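Side-chain contacts in cytosine deaminase (Klebsiella pneumoniae, PDB 4R85), which probably deaminates cytosine and 5-methylcytosine hydrolytically, using an iron(II) ion held in an amidohydrolase barrel: residues M164-A167 against I168-A172; M196-A199 against Q200-R204; N250-C253 against S254-F257. One frame throughout, in Å; residues are numbered along the deposited sequence.

All three contacts are local, each within one helix of the amidohydrolase barrel and each flanked by barrel strands. Contacts 1 and 2 lie on helices 160-170 and 185-202, their centres 11 Å apart, and they touch: Glu169 OE2 and Tyr202 OH are 2.7 Å apart, probably hydrogen-bonded, and Arg204 NH2 lies 2.8 Å from Ile168 O. Contact 3, on helix 250-263, stands apart, its nearest atoms about 22 Å from contact 1 and about 14 Å from contact 2. The 5-methylcytosine bound with the iron(II) is touched by none of the three; the side chain of Met164, in contact 1, is about 13 Å from it.

Contact 1: M164-A167 against I168-A172; sequences MTRA and IEMGA
Arg166 and Met170, one turn apart, meet near the C-terminal end of helix 160-170, where the chain leaves the helix through a Schellman motif and heads for strand 174-175 in a beta-alpha-beta unit of the barrel. From CB, the Arg166 chain sets out with CG anti to the backbone N (chi1 179°) and then bends at chi2, which brings its outer half back over the second segment. CG comes within 4.1 Å of Met170 SD. Further out, NE passes Met170 CG at 3.8 Å, and CZ and NH2 close on the same methylene, which sits over the centre of one guanidinium face. At the tip, NH1 reaches Glu169 OE1 at 3.9 Å in a long salt bridge. The oxygen lies at the edge of the guanidinium and in its plane, although the carboxylate plane is 76° from that of the guanidinium. The other carboxylate oxygen, OE2, is hydrogen-bonded to Tyr202 of the adjacent helix, so the two oxygens have different partners, the closer being the tyrosine. Thr165 runs alongside Glu169, pointing the same way, while its hydroxyl bonds back to Arg161 O. The helix ends before Gly171, whose positive phi turns the chain. Gly171 N is weakly bonded to both Ile168 O and Ala167 O, and Ala172 N makes a straighter bond to Ala167 O at 3.2 Å.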
loop_
_atom_site.group_PDB
_atom_site.type_symbol
_atom_site.label_atom_id
_atom_site.label_comp_id
_atom_site.label_asym_id
_atom_site.label_seq_id
_atom_site.Cartn_x
_atom_site.Cartn_y
_atom_site.Cartn_z
ATOM N N MET A 164 23.569 -24.195 13.050
ATOM C CA MET A 164 23.927 -22.766 13.046
ATOM C C MET A 164 25.430 -22.598 12.842
ATOM O O MET A 164 25.872 -21.781 12.041
ATOM C CB MET A 164 23.509 -22.100 14.353
ATOM C CG MET A 164 22.005 -21.855 14.468
ATOM S SD MET A 164 21.451 -20.606 13.292
ATOM C CE MET A 164 22.146 -19.104 14.033
ATOM N N THR A 165 26.206 -23.394 13.569
ATOM C CA THR A 165 27.666 -23.325 13.504
ATOM C C THR A 165 28.149 -23.726 12.118
ATOM O O THR A 165 29.000 -23.060 11.530
ATOM C CB THR A 165 28.296 -24.235 14.577
ATOM O OG1 THR A 165 27.826 -23.834 15.871
ATOM C CG2 THR A 165 29.824 -24.177 14.543
ATOM N N ARG A 166 27.595 -24.814 11.591
ATOM C CA ARG A 166 27.975 -25.297 10.264
ATOM C C ARG A 166 27.651 -24.246 9.203
ATOM O O ARG A 166 28.449 -24.000 8.306
ATOM C CB ARG A 166 27.258 -26.616 9.952
ATOM C CG ARG A 166 27.574 -27.187 8.584
ATOM C CD ARG A 166 29.023 -27.667 8.495
ATOM N NE ARG A 166 29.420 -27.842 7.105
ATOM C CZ ARG A 166 30.552 -27.379 6.592
ATOM N NH1 ARG A 166 31.422 -26.730 7.362
ATOM N NH2 ARG A 166 30.823 -27.581 5.309
ATOM N N ALA A 167 26.484 -23.618 9.319
ATOM C CA ALA A 167 26.072 -22.582 8.368
ATOM C C ALA A 167 27.046 -21.406 8.352
ATOM O O ALA A 167 27.381 -20.866 7.293
ATOM C CB ALA A 167 24.664 -22.088 8.703
ATOM N N ILE A 168 27.473 -20.997 9.539
ATOM C CA ILE A 168 28.460 -19.932 9.673
ATOM C C ILE A 168 29.797 -20.359 9.073
ATOM O O ILE A 168 30.426 -19.603 8.329
ATOM C CB ILE A 168 28.614 -19.503 11.149
ATOM C CG1 ILE A 168 27.340 -18.790 11.614
ATOM C CG2 ILE A 168 29.854 -18.629 11.345
ATOM C CD1 ILE A 168 26.926 -17.631 10.725
ATOM N N GLU A 169 30.229 -21.582 9.357
ATOM C CA GLU A 169 31.496 -22.036 8.798
ATOM C C GLU A 169 31.446 -22.136 7.272
ATOM O O GLU A 169 32.450 -21.908 6.592
ATOM C CB GLU A 169 31.933 -23.362 9.428
ATOM C CG GLU A 169 32.299 -23.218 10.888
ATOM C CD GLU A 169 32.719 -24.524 11.531
ATOM O OE1 GLU A 169 32.415 -25.598 10.966
ATOM O OE2 GLU A 169 33.356 -24.470 12.606
ATOM N N MET A 170 30.271 -22.458 6.741
ATOM C CA MET A 170 30.073 -22.538 5.296
ATOM C C MET A 170 30.161 -21.164 4.643
ATOM O O MET A 170 30.419 -21.052 3.442
ATOM C CB MET A 170 28.721 -23.179 4.971
ATOM C CG MET A 170 28.720 -24.694 5.074
ATOM S SD MET A 170 27.034 -25.323 4.985
ATOM C CE MET A 170 26.556 -24.863 3.323
ATOM N N GLY A 171 29.923 -20.125 5.433
ATOM C CA GLY A 171 30.164 -18.768 4.979
ATOM C C GLY A 171 29.018 -17.781 5.074
ATOM O O GLY A 171 29.114 -16.685 4.522
ATOM N N ALA A 172 27.929 -18.147 5.745
ATOM C CA ALA A 172 26.893 -17.157 6.032
ATOM C C ALA A 172 27.530 -15.955 6.748
ATOM O O ALA A 172 28.325 -16.126 7.674
ATOM C CB ALA A 172 25.792 -17.759 6.883
#

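Contact 2: M196-A199 against Q200-R204; sequences MDLA and QRYGR
Met196 meets Gln200 through the backbone, its O accepting the Gln200 N-H at 3.0 Å, while its side chain turns to helix 220-231 and packs on Leu224 and Ala228. The helix is 185-202, which links strands 174-175 and 205-209 in a beta-alpha-beta unit of the barrel. Asp197 O accepts the N-H of Arg201, with N 2.9 Å away. The Asp197 carboxylate forms a salt bridge with Arg231, and the same Arg231 nitrogen, NH1, also bonds to Gln200 OE1. Leu198 makes the main side-chain contact: the trans chi1 (-173°) carries its branch toward Tyr202, placing CD1 3.5 Å from Tyr202 CE1 and 3.7 Å from Tyr202 CD1. Leu198 O accepts Tyr202 N at 3.1 Å, and also lies in the plane of the phenol ring, at its edge, 3.4 Å from Tyr202 CD1. Leucine and tyrosine together lean on Thr165 and Ile168 of helix 160-170. Ala199 closes the segment. Its O accepts Arg204 N at 2.9 Å with an N-H...O angle of 163°, just after Gly203 has turned the chain with positive phi, and its methyl packs on Val206 and Met233. Arg204 then folds back, NE weakly bonded to Tyr202 O and NH2 shared between Ile168 O and Ala172 O. The guanidinium thus serves carbonyls of the last turn of helix 160-170, of the loop after it, and of Tyr202; its positive charge would probably offset the partial negative charge that the helix dipole places at Ile168 O.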
loop_
_atom_site.group_PDB
_atom_site.type_symbol
_atom_site.label_atom_id
_atom_site.label_comp_id
_atom_site.label_asym_id
_atom_site.label_seq_id
_atom_site.Cartn_x
_atom_site.Cartn_y
_atom_site.Cartn_z
ATOM N N MET A 196 24.765 -14.901 20.028
ATOM C CA MET A 196 25.709 -13.804 20.229
ATOM C C MET A 196 27.136 -14.323 20.424
ATOM O O MET A 196 28.082 -13.756 19.881
ATOM C CB MET A 196 25.268 -12.899 21.390
ATOM C CG MET A 196 23.979 -12.133 21.112
ATOM S SD MET A 196 24.088 -10.936 19.750
ATOM C CE MET A 196 24.897 -9.549 20.576
ATOM N N ASP A 197 27.292 -15.413 21.179
ATOM C CA ASP A 197 28.602 -16.051 21.324
ATOM C C ASP A 197 29.131 -16.519 19.971
ATOM O O ASP A 197 30.313 -16.337 19.659
ATOM C CB ASP A 197 28.534 -17.259 22.271
ATOM C CG ASP A 197 28.388 -16.861 23.733
ATOM O OD1 ASP A 197 28.629 -15.678 24.063
ATOM O OD2 ASP A 197 28.048 -17.739 24.556
ATOM N N LEU A 198 28.258 -17.162 19.195
ATOM C CA LEU A 198 28.591 -17.608 17.843
ATOM C C LEU A 198 29.086 -16.444 16.973
ATOM O O LEU A 198 30.153 -16.521 16.374
ATOM C CB LEU A 198 27.367 -18.271 17.194
ATOM C CG LEU A 198 27.566 -18.954 15.837
ATOM C CD1 LEU A 198 28.570 -20.100 15.933
ATOM C CD2 LEU A 198 26.208 -19.441 15.278
ATOM N N ALA A 199 28.310 -15.370 16.902
ATOM C CA ALA A 199 28.699 -14.198 16.114
ATOM C C ALA A 199 30.036 -13.622 16.561
ATOM O O ALA A 199 30.856 -13.233 15.728
ATOM C CB ALA A 199 27.635 -13.138 16.179
ATOM N N GLN A 200 30.263 -13.571 17.870
ATOM C CA GLN A 200 31.537 -13.036 18.371
ATOM C C GLN A 200 32.709 -13.941 18.058
ATOM O O GLN A 200 33.794 -13.471 17.719
ATOM C CB GLN A 200 31.491 -12.795 19.880
ATOM C CG GLN A 200 30.939 -11.456 20.260
ATOM C CD GLN A 200 31.339 -11.037 21.662
ATOM O OE1 GLN A 200 30.987 -11.689 22.646
ATOM N NE2 GLN A 200 32.075 -9.944 21.759
ATOM N N ARG A 201 32.501 -15.247 18.190
ATOM C CA ARG A 201 33.578 -16.194 17.953
ATOM C C ARG A 201 34.032 -16.206 16.488
ATOM O O ARG A 201 35.214 -16.378 16.203
ATOM C CB ARG A 201 33.185 -17.596 18.418
ATOM C CG ARG A 201 34.242 -18.634 18.110
ATOM C CD ARG A 201 34.400 -19.617 19.242
ATOM N NE ARG A 201 35.531 -20.513 19.017
ATOM C CZ ARG A 201 35.756 -21.611 19.731
ATOM N NH1 ARG A 201 34.925 -21.942 20.710
ATOM N NH2 ARG A 201 36.806 -22.378 19.464
ATOM N N TYR A 202 33.097 -15.990 15.566
ATOM C CA TYR A 202 33.415 -16.021 14.138
ATOM C C TYR A 202 33.439 -14.625 13.501
ATOM O O TYR A 202 33.634 -14.498 12.298
ATOM C CB TYR A 202 32.422 -16.909 13.379
ATOM C CG TYR A 202 32.543 -18.399 13.655
ATOM C CD1 TYR A 202 31.873 -18.990 14.724
ATOM C CD2 TYR A 202 33.307 -19.220 12.827
ATOM C CE1 TYR A 202 31.975 -20.358 14.974
ATOM C CE2 TYR A 202 33.410 -20.594 13.072
ATOM C CZ TYR A 202 32.745 -21.150 14.148
ATOM O OH TYR A 202 32.841 -22.514 14.392
ATOM N N GLY A 203 33.237 -13.587 14.303
ATOM C CA GLY A 203 33.275 -12.216 13.808
ATOM C C GLY A 203 32.233 -11.900 12.746
ATOM O O GLY A 203 32.553 -11.322 11.705
ATOM N N ARG A 204 30.983 -12.263 13.014
ATOM C CA ARG A 204 29.910 -12.058 12.050
ATOM C C ARG A 204 28.910 -11.026 12.540
ATOM O O ARG A 204 28.891 -10.670 13.720
ATOM C CB ARG A 204 29.189 -13.382 11.760
ATOM C CG ARG A 204 30.125 -14.517 11.358
ATOM C CD ARG A 204 30.753 -14.307 9.984
ATOM N NE ARG A 204 31.945 -15.135 9.825
ATOM C CZ ARG A 204 31.970 -16.321 9.225
ATOM N NH1 ARG A 204 33.107 -16.994 9.147
ATOM N NH2 ARG A 204 30.868 -16.836 8.699
#

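Contact 3: N250-C253 against S254-F257; sequences NAYC and SKLF
Apolar contact is led by Tyr252 and Leu256, one turn apart on helix 250-263. A chi1 of 171° swings the Tyr252 ring along the helix over the next turn. Leu256 CB lies over one ring face, 4.3 Å above the plane and offset toward the rim, and its methyls continue outward, with CD2 3.9 Å from Tyr252 CE2 and CD1 3.8 Å from Tyr252 OH. Beside the ring, the bent tail of Lys255 brings CE to 4.1 Å from Tyr252 CD1, in an oblique approach.

A sulfur-aromatic contact joins Cys253 and Phe257. Cys253 SG lies 3.8 Å from Phe257 CE2. Its distance to the centroid of that ring is 4.9 Å, and at 62° off the ring normal the sulfur approaches obliquely. The same ring brings CD2 to 3.3 Å from Cys253 O.

These two pairs lie in the first turns of the helix that joins strands 237-240 and 266-269, a beta-alpha-beta unit of the amidohydrolase barrel. Leu256 also packs on Leu221 and Glu222 of helix 220-231, whereas Phe257 meets Ala299.

Among the polar interactions, the backbone forms regular i to i+4 bonds. Leu256 N to Tyr252 O is the shortest of them, at 2.8 Å, and Phe257 N bonds to Cys253 O. The Tyr252 hydroxyl is hydrogen-bonded to Glu222, its ring has a cation-pi contact with Arg219, and Tyr252 and Tyr248 are in edge-to-face contact, which probably limits rotation of the ring. At the helix start, the amide of Asn250 is held at both ends: OD1 bonds to Arg292, and ND2 to Ser283 of the second subunit.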
loop_
_atom_site.group_PDB
_atom_site.type_symbol
_atom_site.label_atom_id
_atom_site.label_comp_id
_atom_site.label_asym_id
_atom_site.label_seq_id
_atom_site.Cartn_x
_atom_site.Cartn_y
_atom_site.Cartn_z
ATOM N N ASN A 250 3.266 0.353 28.064
ATOM C CA ASN A 250 3.913 1.620 27.738
ATOM C C ASN A 250 4.981 2.085 28.712
ATOM O O ASN A 250 5.957 2.706 28.290
ATOM C CB ASN A 250 2.872 2.711 27.518
ATOM C CG ASN A 250 2.036 2.444 26.303
ATOM O OD1 ASN A 250 2.534 1.929 25.301
ATOM N ND2 ASN A 250 0.752 2.760 26.385
ATOM N N ALA A 251 4.803 1.795 30.003
ATOM C CA ALA A 251 5.810 2.149 31.003
ATOM C C ALA A 251 7.078 1.322 30.789
ATOM O O ALA A 251 8.203 1.851 30.810
ATOM C CB ALA A 251 5.263 1.949 32.415
ATOM N N TYR A 252 6.894 0.026 30.558
ATOM C CA TYR A 252 8.011 -0.838 30.196
ATOM C C TYR A 252 8.692 -0.346 28.931
ATOM O O TYR A 252 9.916 -0.293 28.864
ATOM C CB TYR A 252 7.540 -2.278 29.978
ATOM C CG TYR A 252 8.623 -3.157 29.383
ATOM C CD1 TYR A 252 9.787 -3.452 30.102
ATOM C CD2 TYR A 252 8.495 -3.669 28.105
ATOM C CE1 TYR A 252 10.786 -4.254 29.554
ATOM C CE2 TYR A 252 9.483 -4.481 27.550
ATOM C CZ TYR A 252 10.614 -4.768 28.275
ATOM O OH TYR A 252 11.574 -5.564 27.700
ATOM N N CYS A 253 7.904 0.002 27.915
ATOM C CA CYS A 253 8.503 0.373 26.637
ATOM C C CYS A 253 9.334 1.650 26.755
ATOM O O CYS A 253 10.394 1.765 26.136
ATOM C CB CYS A 253 7.459 0.511 25.537
ATOM S SG CYS A 253 8.166 0.408 23.878
ATOM N N SER A 254 8.849 2.608 27.540
ATOM C CA SER A 254 9.620 3.813 27.807
ATOM C C SER A 254 10.967 3.492 28.458
ATOM O O SER A 254 12.007 4.063 28.084
ATOM C CB SER A 254 8.840 4.765 28.708
ATOM O OG SER A 254 9.575 5.971 28.891
ATOM N N LYS A 255 10.940 2.595 29.442
ATOM C CA LYS A 255 12.162 2.174 30.122
ATOM C C LYS A 255 13.094 1.456 29.153
ATOM O O LYS A 255 14.307 1.686 29.151
ATOM C CB LYS A 255 11.835 1.244 31.295
ATOM C CG LYS A 255 13.084 0.672 31.967
ATOM C CD LYS A 255 12.768 -0.474 32.908
ATOM C CE LYS A 255 12.902 -1.829 32.225
ATOM N NZ LYS A 255 14.288 -2.395 32.316
ATOM N N LEU A 256 12.518 0.561 28.354
ATOM C CA LEU A 256 13.263 -0.218 27.368
ATOM C C LEU A 256 14.014 0.651 26.350
ATOM O O LEU A 256 15.126 0.312 25.943
ATOM C CB LEU A 256 12.317 -1.167 26.632
ATOM C CG LEU A 256 12.898 -2.066 25.539
ATOM C CD1 LEU A 256 13.975 -3.030 26.093
ATOM C CD2 LEU A 256 11.783 -2.840 24.862
ATOM N N PHE A 257 13.404 1.761 25.937
ATOM C CA PHE A 257 14.027 2.648 24.940
ATOM C C PHE A 257 15.391 3.183 25.379
ATOM O O PHE A 257 16.238 3.511 24.548
ATOM C CB PHE A 257 13.100 3.825 24.591
ATOM C CG PHE A 257 12.310 3.614 23.331
ATOM C CD1 PHE A 257 12.268 4.596 22.355
ATOM C CD2 PHE A 257 11.624 2.427 23.117
ATOM C CE1 PHE A 257 11.556 4.412 21.190
ATOM C CE2 PHE A 257 10.891 2.232 21.956
ATOM C CZ PHE A 257 10.856 3.225 20.989
#